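Rhamnogalacturonan endolyase YesW (Bacillus subtilis, PDB 2ZUX) cleaves the rhamnogalacturonan of plant cell-wall pectin by endo-type elimination, with calcium or manganese required for activity. Local coordinates at residues A[36-41]-A[48-53]; A[40-45]-A[63-68]; A[324-329]-A[362-367]; A[381-386]-A[411-416]. One frame throughout, in Å; residues are numbered along the deposited sequence.

Contact 1 of 4, residues A[36-41]-A[48-53]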
# COMPACT_ATOMS: atom_id res chain seq x y z
N LEU A 36 -6.40 -16.06 -24.72
CA LEU A 36 -6.80 -17.23 -23.95
C LEU A 36 -5.54 -17.94 -23.48
O LEU A 36 -4.43 -17.53 -23.80
CB LEU A 36 -7.66 -18.17 -24.80
CG LEU A 36 -9.00 -17.67 -25.35
CD1 LEU A 36 -9.68 -18.79 -26.12
CD2 LEU A 36 -9.89 -17.18 -24.23
N PHE A 37 -5.72 -19.01 -22.70
CA PHE A 37 -4.59 -19.71 -22.09
C PHE A 37 -4.69 -21.23 -22.16
O PHE A 37 -5.77 -21.81 -22.02
CB PHE A 37 -4.42 -19.29 -20.63
CG PHE A 37 -4.16 -17.82 -20.47
CD1 PHE A 37 -2.88 -17.32 -20.64
CD2 PHE A 37 -5.20 -16.95 -20.16
CE1 PHE A 37 -2.62 -15.96 -20.50
CE2 PHE A 37 -4.95 -15.58 -20.02
CZ PHE A 37 -3.66 -15.09 -20.19
N ASN A 38 -3.54 -21.87 -22.34
CA ASN A 38 -3.41 -23.30 -22.15
C ASN A 38 -2.58 -23.60 -20.90
O ASN A 38 -1.58 -22.93 -20.64
CB ASN A 38 -2.79 -23.98 -23.38
CG ASN A 38 -3.75 -24.04 -24.56
OD1 ASN A 38 -4.96 -24.15 -24.38
ND2 ASN A 38 -3.20 -23.96 -25.77
N VAL A 39 -3.03 -24.59 -20.13
CA VAL A 39 -2.37 -24.98 -18.89
C VAL A 39 -1.64 -26.31 -19.08
O VAL A 39 -2.22 -27.29 -19.56
CB VAL A 39 -3.38 -25.09 -17.72
CG1 VAL A 39 -2.67 -25.34 -16.40
CG2 VAL A 39 -4.23 -23.82 -17.63
N TYR A 40 -0.36 -26.33 -18.70
CA TYR A 40 0.48 -27.52 -18.85
C TYR A 40 1.01 -28.01 -17.51
O TYR A 40 1.56 -27.23 -16.73
CB TYR A 40 1.65 -27.23 -19.78
CG TYR A 40 1.27 -27.01 -21.22
CD1 TYR A 40 1.45 -28.01 -22.17
CD2 TYR A 40 0.72 -25.79 -21.63
CE1 TYR A 40 1.09 -27.81 -23.50
CE2 TYR A 40 0.36 -25.59 -22.96
CZ TYR A 40 0.55 -26.60 -23.88
OH TYR A 40 0.19 -26.39 -25.20
N ARG A 41 0.85 -29.31 -17.26
CA ARG A 41 1.50 -29.96 -16.13
C ARG A 41 2.66 -30.80 -16.65
O ARG A 41 2.45 -31.81 -17.33
CB ARG A 41 0.51 -30.82 -15.34
CG ARG A 41 1.11 -31.37 -14.04
CD ARG A 41 0.20 -32.36 -13.35
NE ARG A 41 0.06 -33.60 -14.11
CZ ARG A 41 -1.09 -34.10 -14.56
NH1 ARG A 41 -2.24 -33.47 -14.33
NH2 ARG A 41 -1.10 -35.23 -15.24
N ALA A 48 -8.57 -29.19 -22.95
CA ALA A 48 -8.84 -29.54 -24.35
C ALA A 48 -8.98 -28.31 -25.25
O ALA A 48 -8.54 -28.33 -26.40
CB ALA A 48 -10.09 -30.42 -24.44
N ALA A 49 -9.59 -27.26 -24.71
CA ALA A 49 -9.72 -25.98 -25.39
C ALA A 49 -9.13 -24.87 -24.51
O ALA A 49 -9.25 -24.93 -23.28
CB ALA A 49 -11.18 -25.69 -25.70
N PRO A 50 -8.50 -23.85 -25.13
CA PRO A 50 -7.95 -22.72 -24.37
C PRO A 50 -8.97 -22.13 -23.40
O PRO A 50 -10.15 -21.97 -23.75
CB PRO A 50 -7.58 -21.72 -25.46
CG PRO A 50 -7.26 -22.57 -26.63
CD PRO A 50 -8.26 -23.69 -26.58
N VAL A 51 -8.52 -21.83 -22.18
CA VAL A 51 -9.40 -21.28 -21.17
C VAL A 51 -9.29 -19.76 -21.14
O VAL A 51 -8.28 -19.20 -21.55
CB VAL A 51 -9.14 -21.87 -19.74
CG1 VAL A 51 -9.35 -23.37 -19.74
CG2 VAL A 51 -7.74 -21.50 -19.23
N LYS A 52 -10.35 -19.11 -20.68
CA LYS A 52 -10.38 -17.66 -20.58
C LYS A 52 -9.96 -17.23 -19.18
O LYS A 52 -9.01 -16.46 -19.03
CB LYS A 52 -11.76 -17.12 -20.94
CG LYS A 52 -11.82 -15.60 -21.00
CD LYS A 52 -13.21 -15.08 -21.30
CE LYS A 52 -13.31 -13.60 -20.98
NZ LYS A 52 -14.65 -13.02 -21.27
N THR A 53 -10.65 -17.73 -18.15
CA THR A 53 -10.36 -17.33 -16.78
C THR A 53 -8.95 -17.77 -16.35
O THR A 53 -8.45 -18.81 -16.80
CB THR A 53 -11.41 -17.86 -15.78
OG1 THR A 53 -11.27 -17.16 -14.54
CG2 THR A 53 -11.25 -19.36 -15.54
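Phe37 and Val51 are joined through their backbones as an antiparallel hydrogen-bonded pair, a single bridge rather than a continuing strand. Phe37 N donates to Val51 O at 2.8 Å, and Val51 N returns the bond to Phe37 O over the same length, 2.8 Å. Phe37 O also receives the CA-H of Pro50, with Pro50 CA 3.3 Å away.

The apolar part gathers around Leu36. Its CB meets Pro50 CB at 3.6 Å, and CD1 reaches the same proline carbon, while CD2 turns to the other neighbour and rests 3.7 Å from Lys52 CA. This branching lets one leucine cover both residues next to the bridge. With CG2 set between its own N and carbonyl carbon (chi1 to CG1 -60°), Val51 brings that methyl 3.4 Å from Phe37 O. The Phe37 ring has Lys52 O near its plane, at the edge, and meets Trp25 edge-to-face.

The polar contact is made by Asn38, whose OD1 lies 3.3 Å from Pro50 CA, alongside the proline ring, and is fixed by a hydrogen bond from Asn47 ND2; Asn47 also binds Val39 N and Ala49 O, spanning the interval where regular pairing lapses. The result is a pairing resumed beyond the short strand 44-45, before the chain crosses to 55-58 on the far edge of the beta-sheet domain, a member of the E-set clan.

Contact 2 of 4, residues A[40-45]-A[63-68]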
# COMPACT_ATOMS: atom_id res chain seq x y z
N TYR A 40 -0.36 -26.33 -18.70
CA TYR A 40 0.48 -27.52 -18.85
C TYR A 40 1.01 -28.01 -17.51
O TYR A 40 1.56 -27.23 -16.73
CB TYR A 40 1.65 -27.23 -19.78
CG TYR A 40 1.27 -27.01 -21.22
CD1 TYR A 40 1.45 -28.01 -22.17
CD2 TYR A 40 0.72 -25.79 -21.63
CE1 TYR A 40 1.09 -27.81 -23.50
CE2 TYR A 40 0.36 -25.59 -22.96
CZ TYR A 40 0.55 -26.60 -23.88
OH TYR A 40 0.19 -26.39 -25.20
N ARG A 41 0.85 -29.31 -17.26
CA ARG A 41 1.50 -29.96 -16.13
C ARG A 41 2.66 -30.80 -16.65
O ARG A 41 2.45 -31.81 -17.33
CB ARG A 41 0.51 -30.82 -15.34
CG ARG A 41 1.11 -31.37 -14.04
CD ARG A 41 0.20 -32.36 -13.35
NE ARG A 41 0.06 -33.60 -14.11
CZ ARG A 41 -1.09 -34.10 -14.56
NH1 ARG A 41 -2.24 -33.47 -14.33
NH2 ARG A 41 -1.10 -35.23 -15.24
N ASP A 42 3.88 -30.36 -16.33
CA ASP A 42 5.12 -31.02 -16.75
C ASP A 42 5.18 -31.28 -18.25
O ASP A 42 5.55 -32.38 -18.70
CB ASP A 42 5.36 -32.29 -15.92
CG ASP A 42 5.68 -31.99 -14.47
OD1 ASP A 42 6.78 -31.47 -14.19
OD2 ASP A 42 4.83 -32.28 -13.60
N GLY A 43 4.79 -30.27 -19.03
CA GLY A 43 4.88 -30.32 -20.49
C GLY A 43 3.66 -30.86 -21.20
O GLY A 43 3.59 -30.85 -22.43
N GLN A 44 2.68 -31.34 -20.43
CA GLN A 44 1.47 -31.93 -20.99
C GLN A 44 0.25 -31.06 -20.76
O GLN A 44 -0.04 -30.66 -19.63
CB GLN A 44 1.26 -33.34 -20.42
CG GLN A 44 2.27 -34.36 -20.93
CD GLN A 44 2.28 -35.66 -20.14
OE1 GLN A 44 2.07 -35.66 -18.92
NE2 GLN A 44 2.53 -36.77 -20.83
N LYS A 45 -0.47 -30.76 -21.85
CA LYS A 45 -1.64 -29.88 -21.80
C LYS A 45 -2.81 -30.53 -21.07
O LYS A 45 -3.13 -31.70 -21.30
CB LYS A 45 -2.05 -29.45 -23.21
CG LYS A 45 -3.05 -28.30 -23.25
CD LYS A 45 -3.18 -27.70 -24.65
CE LYS A 45 -3.97 -28.61 -25.59
NZ LYS A 45 -4.34 -27.89 -26.84
N ALA A 63 2.01 -33.08 -5.48
CA ALA A 63 2.95 -32.18 -4.81
C ALA A 63 4.27 -32.01 -5.57
O ALA A 63 4.96 -31.00 -5.42
CB ALA A 63 3.21 -32.64 -3.39
N GLY A 64 4.62 -33.01 -6.39
CA GLY A 64 5.84 -32.97 -7.20
C GLY A 64 5.67 -32.38 -8.59
O GLY A 64 6.65 -32.25 -9.33
N SER A 65 4.44 -32.03 -8.96
CA SER A 65 4.15 -31.49 -10.29
C SER A 65 4.70 -30.08 -10.50
O SER A 65 4.87 -29.32 -9.54
CB SER A 65 2.64 -31.50 -10.55
OG SER A 65 2.10 -32.81 -10.46
N THR A 66 5.01 -29.74 -11.75
CA THR A 66 5.35 -28.37 -12.11
C THR A 66 4.43 -27.90 -13.23
O THR A 66 3.98 -28.71 -14.06
CB THR A 66 6.83 -28.18 -12.53
OG1 THR A 66 7.08 -28.88 -13.75
CG2 THR A 66 7.79 -28.68 -11.45
N TYR A 67 4.15 -26.61 -13.25
CA TYR A 67 3.19 -26.04 -14.19
C TYR A 67 3.77 -24.91 -15.01
O TYR A 67 4.66 -24.19 -14.56
CB TYR A 67 1.95 -25.55 -13.43
CG TYR A 67 1.16 -26.67 -12.80
CD1 TYR A 67 0.07 -27.23 -13.46
CD2 TYR A 67 1.51 -27.19 -11.55
CE1 TYR A 67 -0.65 -28.27 -12.90
CE2 TYR A 67 0.81 -28.23 -10.98
CZ TYR A 67 -0.28 -28.76 -11.66
OH TYR A 67 -0.98 -29.79 -11.09
N THR A 68 3.26 -24.79 -16.24
CA THR A 68 3.49 -23.63 -17.08
C THR A 68 2.16 -23.27 -17.71
O THR A 68 1.24 -24.09 -17.76
CB THR A 68 4.53 -23.90 -18.20
OG1 THR A 68 4.14 -25.06 -18.95
CG2 THR A 68 5.93 -24.10 -17.61
O HOH W 1 4.51 -27.68 -17.85
O HOH W 2 3.10 -33.98 -12.83
O HOH W 3 7.74 -32.10 -11.81
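Asp42 and Thr66 are brought together by two torsions: Asp42 CG stands anti to its carbonyl carbon (chi1 -68°), and Thr66 OG1 sits between its N and carbonyl carbon (chi1 66°). The hydroxyl donates to Asp42 OD1 at 2.6 Å, while Thr66 N donates to Asp42 OD2 at 3.1 Å. Both donors approach from above the carboxylate plane. A third bond, Asp42 N to Thr66 O at 2.8 Å, clamps the aspartate's main chain to the same residue. Waters complete the grip: one links OD1 to Gly64 O, another links OD2 to Ser65 OG, which also bonds Ser62 N.

Arg41 and Tyr67 form a non-hydrogen-bonded pair whose side chains run side by side. Arg41 CG lies over one face of the phenol, 4.1 Å from the ring centroid, as a CH-pi contact; CD comes 3.6 Å from Tyr67 OH. The guanidinium plane stands 84° to the ring. Asp58 OD2 joins the two polar ends, through a salt bridge with Arg41 NH1 and a hydrogen bond with Tyr67 OH.

Tyr40 and Thr68 are the neighbouring hydrogen-bonded pair, Tyr40 N to Thr68 O at 2.9 Å, and a water links Thr68 OG1 to Gly43 N. Asp42 and Gly43 centre a type I' turn whose two-residue hairpin is closed by reciprocal Arg41-Gln44 backbone bonds; strand 66-73 pairs antiparallel with the other flank of strand 36-41 in the mixed sheet of the beta-sheet domain (E-set clan).

Contact 3 of 4, residues A[324-329]-A[362-367]. With CA (calcium ion), chain C.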
# COMPACT_ATOMS: atom_id res chain seq x y z
N GLY A 324 -4.72 17.20 6.93
CA GLY A 324 -4.21 15.88 6.57
C GLY A 324 -4.56 14.76 7.53
O GLY A 324 -4.82 14.98 8.72
N ASN A 325 -4.57 13.55 6.99
CA ASN A 325 -4.78 12.32 7.74
C ASN A 325 -3.44 11.67 8.07
O ASN A 325 -2.39 12.10 7.60
CB ASN A 325 -5.55 11.33 6.86
CG ASN A 325 -7.06 11.42 7.00
OD1 ASN A 325 -7.63 12.47 7.34
ND2 ASN A 325 -7.73 10.30 6.74
N HIS A 326 -3.48 10.60 8.86
CA HIS A 326 -2.31 9.69 8.97
C HIS A 326 -2.18 8.78 7.75
O HIS A 326 -1.77 7.63 7.87
CB HIS A 326 -2.42 8.77 10.19
CG HIS A 326 -2.78 9.46 11.47
ND1 HIS A 326 -1.90 10.26 12.17
CD2 HIS A 326 -3.92 9.43 12.18
CE1 HIS A 326 -2.49 10.69 13.27
NE2 HIS A 326 -3.72 10.20 13.31
N ASN A 327 -2.57 9.29 6.59
CA ASN A 327 -2.58 8.54 5.34
C ASN A 327 -2.95 9.50 4.22
O ASN A 327 -3.37 10.62 4.47
CB ASN A 327 -3.51 7.29 5.39
CG ASN A 327 -4.68 7.44 6.35
OD1 ASN A 327 -4.72 6.79 7.42
ND2 ASN A 327 -5.63 8.28 5.99
N LEU A 328 -2.75 9.07 2.98
CA LEU A 328 -3.12 9.85 1.81
C LEU A 328 -3.51 8.89 0.69
O LEU A 328 -3.32 7.68 0.80
CB LEU A 328 -1.99 10.80 1.39
CG LEU A 328 -0.55 10.29 1.21
CD1 LEU A 328 -0.40 9.31 0.05
CD2 LEU A 328 0.39 11.47 1.03
N SER A 329 -4.08 9.43 -0.39
CA SER A 329 -4.32 8.67 -1.60
C SER A 329 -3.77 9.45 -2.79
O SER A 329 -3.54 10.66 -2.69
CB SER A 329 -5.81 8.43 -1.83
OG SER A 329 -6.46 7.86 -0.71
N HIS A 362 -8.37 16.85 10.31
CA HIS A 362 -7.64 15.60 10.39
C HIS A 362 -8.52 14.39 10.67
O HIS A 362 -9.46 14.45 11.46
CB HIS A 362 -6.60 15.73 11.51
CG HIS A 362 -6.00 14.42 11.94
ND1 HIS A 362 -5.03 13.78 11.21
CD2 HIS A 362 -6.25 13.63 13.01
CE1 HIS A 362 -4.72 12.64 11.80
NE2 HIS A 362 -5.44 12.53 12.91
N GLY A 363 -8.18 13.26 10.04
CA GLY A 363 -8.77 11.98 10.38
C GLY A 363 -7.82 10.81 10.23
O GLY A 363 -6.66 10.98 9.85
N ASP A 364 -8.34 9.62 10.50
CA ASP A 364 -7.49 8.43 10.64
C ASP A 364 -7.65 7.39 9.55
O ASP A 364 -6.84 6.47 9.47
CB ASP A 364 -7.72 7.76 12.00
CG ASP A 364 -6.94 8.41 13.11
OD1 ASP A 364 -6.76 9.64 13.07
OD2 ASP A 364 -6.54 7.68 14.05
N ALA A 365 -8.68 7.52 8.72
CA ALA A 365 -8.90 6.57 7.63
C ALA A 365 -9.41 7.32 6.41
O ALA A 365 -10.04 8.39 6.55
CB ALA A 365 -9.88 5.48 8.05
N LEU A 366 -9.16 6.76 5.23
CA LEU A 366 -9.36 7.46 3.97
C LEU A 366 -9.49 6.45 2.85
O LEU A 366 -8.69 5.51 2.77
CB LEU A 366 -8.14 8.33 3.70
CG LEU A 366 -8.14 9.30 2.52
CD1 LEU A 366 -9.19 10.39 2.71
CD2 LEU A 366 -6.77 9.91 2.39
N HIS A 367 -10.47 6.65 1.97
CA HIS A 367 -10.71 5.76 0.83
C HIS A 367 -11.01 6.57 -0.42
O HIS A 367 -12.01 7.29 -0.46
CB HIS A 367 -11.88 4.84 1.17
CG HIS A 367 -11.55 3.90 2.27
ND1 HIS A 367 -11.77 4.17 3.60
CD2 HIS A 367 -10.91 2.71 2.22
CE1 HIS A 367 -11.30 3.17 4.32
NE2 HIS A 367 -10.78 2.27 3.51
CA CA C . -5.51 10.87 14.30
O HOH W 4 -5.70 6.41 1.56
O HOH W 5 -5.47 9.32 15.75
O HOH W 6 -4.46 12.04 15.79
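Gly324 O takes the ND1-H of His362 at 2.8 Å, on a lone pair in its carbonyl plane and close to the plane of the imidazole. That bond sets the rotation of the ring and leaves His362 NE2 directed at calcium, 2.2 Å away. From the other segment His326 NE2 binds the same ion at 2.2 Å, its ND1 being tied to Tyr288 OH. Asp364 OD1 adds a third bond at 2.1 Å; OD2 stays off the metal and instead accepts a hydrogen bond from a calcium-bound water. Two waters and Glu385 make the coordination sixfold.

The two imidazoles make an offset edge-to-face pair, their planes 84° apart, with His362 CE1 3.0 Å above the plane of the His326 ring and toward its rim. Asp364, by contrast, approaches the edge of that ring.

In the beta-propeller, segments 324-329 and 362-367 lead into the first strands of two successive four-stranded blades, 329-331 and 366-369, so calcium ties one blade to the next. Asn325, next to His326 in the chain, reaches across with two weak bonds, OD1 from Gly363 N and ND2 to Ala365 O; Gln382 NE2 gives OD1 a further partner. Farther from the ion, Leu366 CG stands anti to its backbone N (chi1 -174°), and CD2 packs 3.7 Å from Leu328 CA and beside Ser329 OG, which bonds Thr368 OG1.

Contact 4 of 4, residues A[381-386]-A[411-416]. With CA (calcium ion), chain C.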
# COMPACT_ATOMS: atom_id res chain seq x y z
N PHE A 381 -14.16 8.79 0.64
CA PHE A 381 -14.81 8.59 1.92
C PHE A 381 -13.76 8.76 3.00
O PHE A 381 -12.68 8.16 2.93
CB PHE A 381 -15.45 7.21 2.01
CG PHE A 381 -16.11 6.94 3.33
CD1 PHE A 381 -17.22 7.70 3.73
CD2 PHE A 381 -15.66 5.93 4.17
CE1 PHE A 381 -17.83 7.48 4.96
CE2 PHE A 381 -16.28 5.70 5.40
CZ PHE A 381 -17.37 6.48 5.79
N GLN A 382 -14.09 9.55 4.01
CA GLN A 382 -13.14 9.93 5.04
C GLN A 382 -13.84 10.03 6.38
O GLN A 382 -15.02 10.37 6.43
CB GLN A 382 -12.54 11.30 4.71
CG GLN A 382 -11.38 11.73 5.60
CD GLN A 382 -10.92 13.15 5.30
OE1 GLN A 382 -11.45 13.81 4.41
NE2 GLN A 382 -9.92 13.61 6.05
N VAL A 383 -13.11 9.71 7.44
CA VAL A 383 -13.59 9.94 8.80
C VAL A 383 -12.76 11.03 9.46
O VAL A 383 -11.66 11.37 9.00
CB VAL A 383 -13.62 8.64 9.65
CG1 VAL A 383 -14.62 7.65 9.06
CG2 VAL A 383 -12.22 8.02 9.76
N HIS A 384 -13.30 11.58 10.55
CA HIS A 384 -12.76 12.80 11.14
C HIS A 384 -12.64 12.68 12.65
O HIS A 384 -13.49 12.08 13.30
CB HIS A 384 -13.65 13.98 10.73
CG HIS A 384 -13.63 14.22 9.25
ND1 HIS A 384 -14.63 13.81 8.40
CD2 HIS A 384 -12.66 14.75 8.47
CE1 HIS A 384 -14.29 14.10 7.15
NE2 HIS A 384 -13.11 14.68 7.17
N GLU A 385 -11.55 13.24 13.17
CA GLU A 385 -11.16 13.08 14.57
C GLU A 385 -11.73 14.16 15.48
O GLU A 385 -11.93 13.92 16.67
CB GLU A 385 -9.64 13.12 14.64
CG GLU A 385 -9.01 12.91 16.02
CD GLU A 385 -7.56 12.53 15.88
OE1 GLU A 385 -7.30 11.53 15.18
OE2 GLU A 385 -6.69 13.22 16.44
N ASP A 386 -11.95 15.36 14.93
CA ASP A 386 -12.45 16.49 15.71
C ASP A 386 -13.91 16.23 16.09
O ASP A 386 -14.77 16.12 15.22
CB ASP A 386 -12.32 17.78 14.88
CG ASP A 386 -12.71 19.04 15.63
OD1 ASP A 386 -13.17 18.97 16.79
OD2 ASP A 386 -12.55 20.13 15.02
N LYS A 411 -18.19 13.15 17.94
CA LYS A 411 -17.10 12.43 18.59
C LYS A 411 -16.04 12.08 17.56
O LYS A 411 -16.29 12.16 16.35
CB LYS A 411 -17.61 11.14 19.27
CG LYS A 411 -18.25 10.14 18.31
CD LYS A 411 -18.82 8.91 19.02
CE LYS A 411 -17.75 7.89 19.36
NZ LYS A 411 -18.28 6.51 19.42
N ASP A 412 -14.87 11.70 18.05
CA ASP A 412 -13.79 11.15 17.24
C ASP A 412 -14.29 9.88 16.54
O ASP A 412 -14.74 8.94 17.20
CB ASP A 412 -12.61 10.84 18.17
CG ASP A 412 -11.38 10.31 17.45
OD1 ASP A 412 -11.42 10.09 16.22
OD2 ASP A 412 -10.36 10.11 18.15
N VAL A 413 -14.27 9.88 15.21
CA VAL A 413 -14.58 8.67 14.44
C VAL A 413 -13.26 8.16 13.89
O VAL A 413 -12.74 8.69 12.91
CB VAL A 413 -15.60 8.94 13.31
CG1 VAL A 413 -15.92 7.65 12.53
CG2 VAL A 413 -16.88 9.54 13.89
N GLY A 414 -12.71 7.13 14.53
CA GLY A 414 -11.34 6.71 14.26
C GLY A 414 -11.15 5.74 13.10
O GLY A 414 -10.02 5.54 12.66
N ARG A 415 -12.23 5.13 12.63
CA ARG A 415 -12.16 4.14 11.57
C ARG A 415 -13.29 4.36 10.58
O ARG A 415 -14.39 4.75 10.95
CB ARG A 415 -12.27 2.72 12.14
CG ARG A 415 -11.21 2.33 13.15
CD ARG A 415 -9.84 2.22 12.51
NE ARG A 415 -8.92 1.55 13.42
CZ ARG A 415 -8.70 0.24 13.43
NH1 ARG A 415 -9.30 -0.57 12.56
NH2 ARG A 415 -7.86 -0.27 14.33
N GLY A 416 -13.01 4.07 9.31
CA GLY A 416 -14.04 4.04 8.28
C GLY A 416 -13.59 3.13 7.16
O GLY A 416 -12.39 3.05 6.89
CA CA C . -5.51 10.87 14.30
O HOH W 7 -9.25 9.47 14.83
O HOH W 6 -4.46 12.04 15.79
O HOH W 8 -16.40 14.07 14.26
O HOH W 5 -5.47 9.32 15.75
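Glu385 and Asp412 have their side chains side by side and pointing the same way, carboxylate planes 45° apart, but only Glu385 binds the calcium, through OE1 at 2.1 Å. The other oxygen, OE2, accepts a hydrogen bond at 2.6 Å from a water that is itself on the metal. Asp412 acts from the second shell: one water donates both to Glu385 OE1 at 2.9 Å and to Asp412 OD1 at 2.7 Å.

The next layer is backbone. Val413 N donates to His384 O at 3.0 Å, nearly straight at 164°, and Asp412 CA-H faces Glu385 O. Another water spans Asp386 O and Lys411 O.

Farther in, Val383 packs against segment 411-416, CG1 on Val413 CG1 at 3.7 Å and also close to the CA of Gly416, which Phe381 CE2 approaches too. Ala432 of strand 429-432 packs on both valines. The CB of nearby Arg415, a substrate-binding residue, points away, and its NH1 bonds Thr452 O.

Glu385 OE1 and Asp412 OD1 are like charges 4.5 Å apart; the water bridges the two carboxylates by donating to both, and the calcium would offset their repulsion. Through that water Asp412 may help fix the orientation of the Glu385 carboxylate.

In the fold
The four contacts form two pairs at opposite sides of the chain's centre. Contacts 1 and 2 share Tyr40 and Arg41 on strand 36-41, their centres 13 Å apart in the beta-sheet domain. Contacts 3 and 4 lie in the propeller with centres 9 Å apart, sharing one blade through its strands 366-369 and 379-383; they complete a single calcium site, three ligands from contact 3 and one from contact 4, with two bound waters in common. Its position is consistent with a place beside the substrate-binding region: side chains of Asp364 and of substrate-binding Arg415 come within about 7 and 6 Å of bound rhamnose. Contact 1 is remote, its nearest atoms about 26 Å from contact 3.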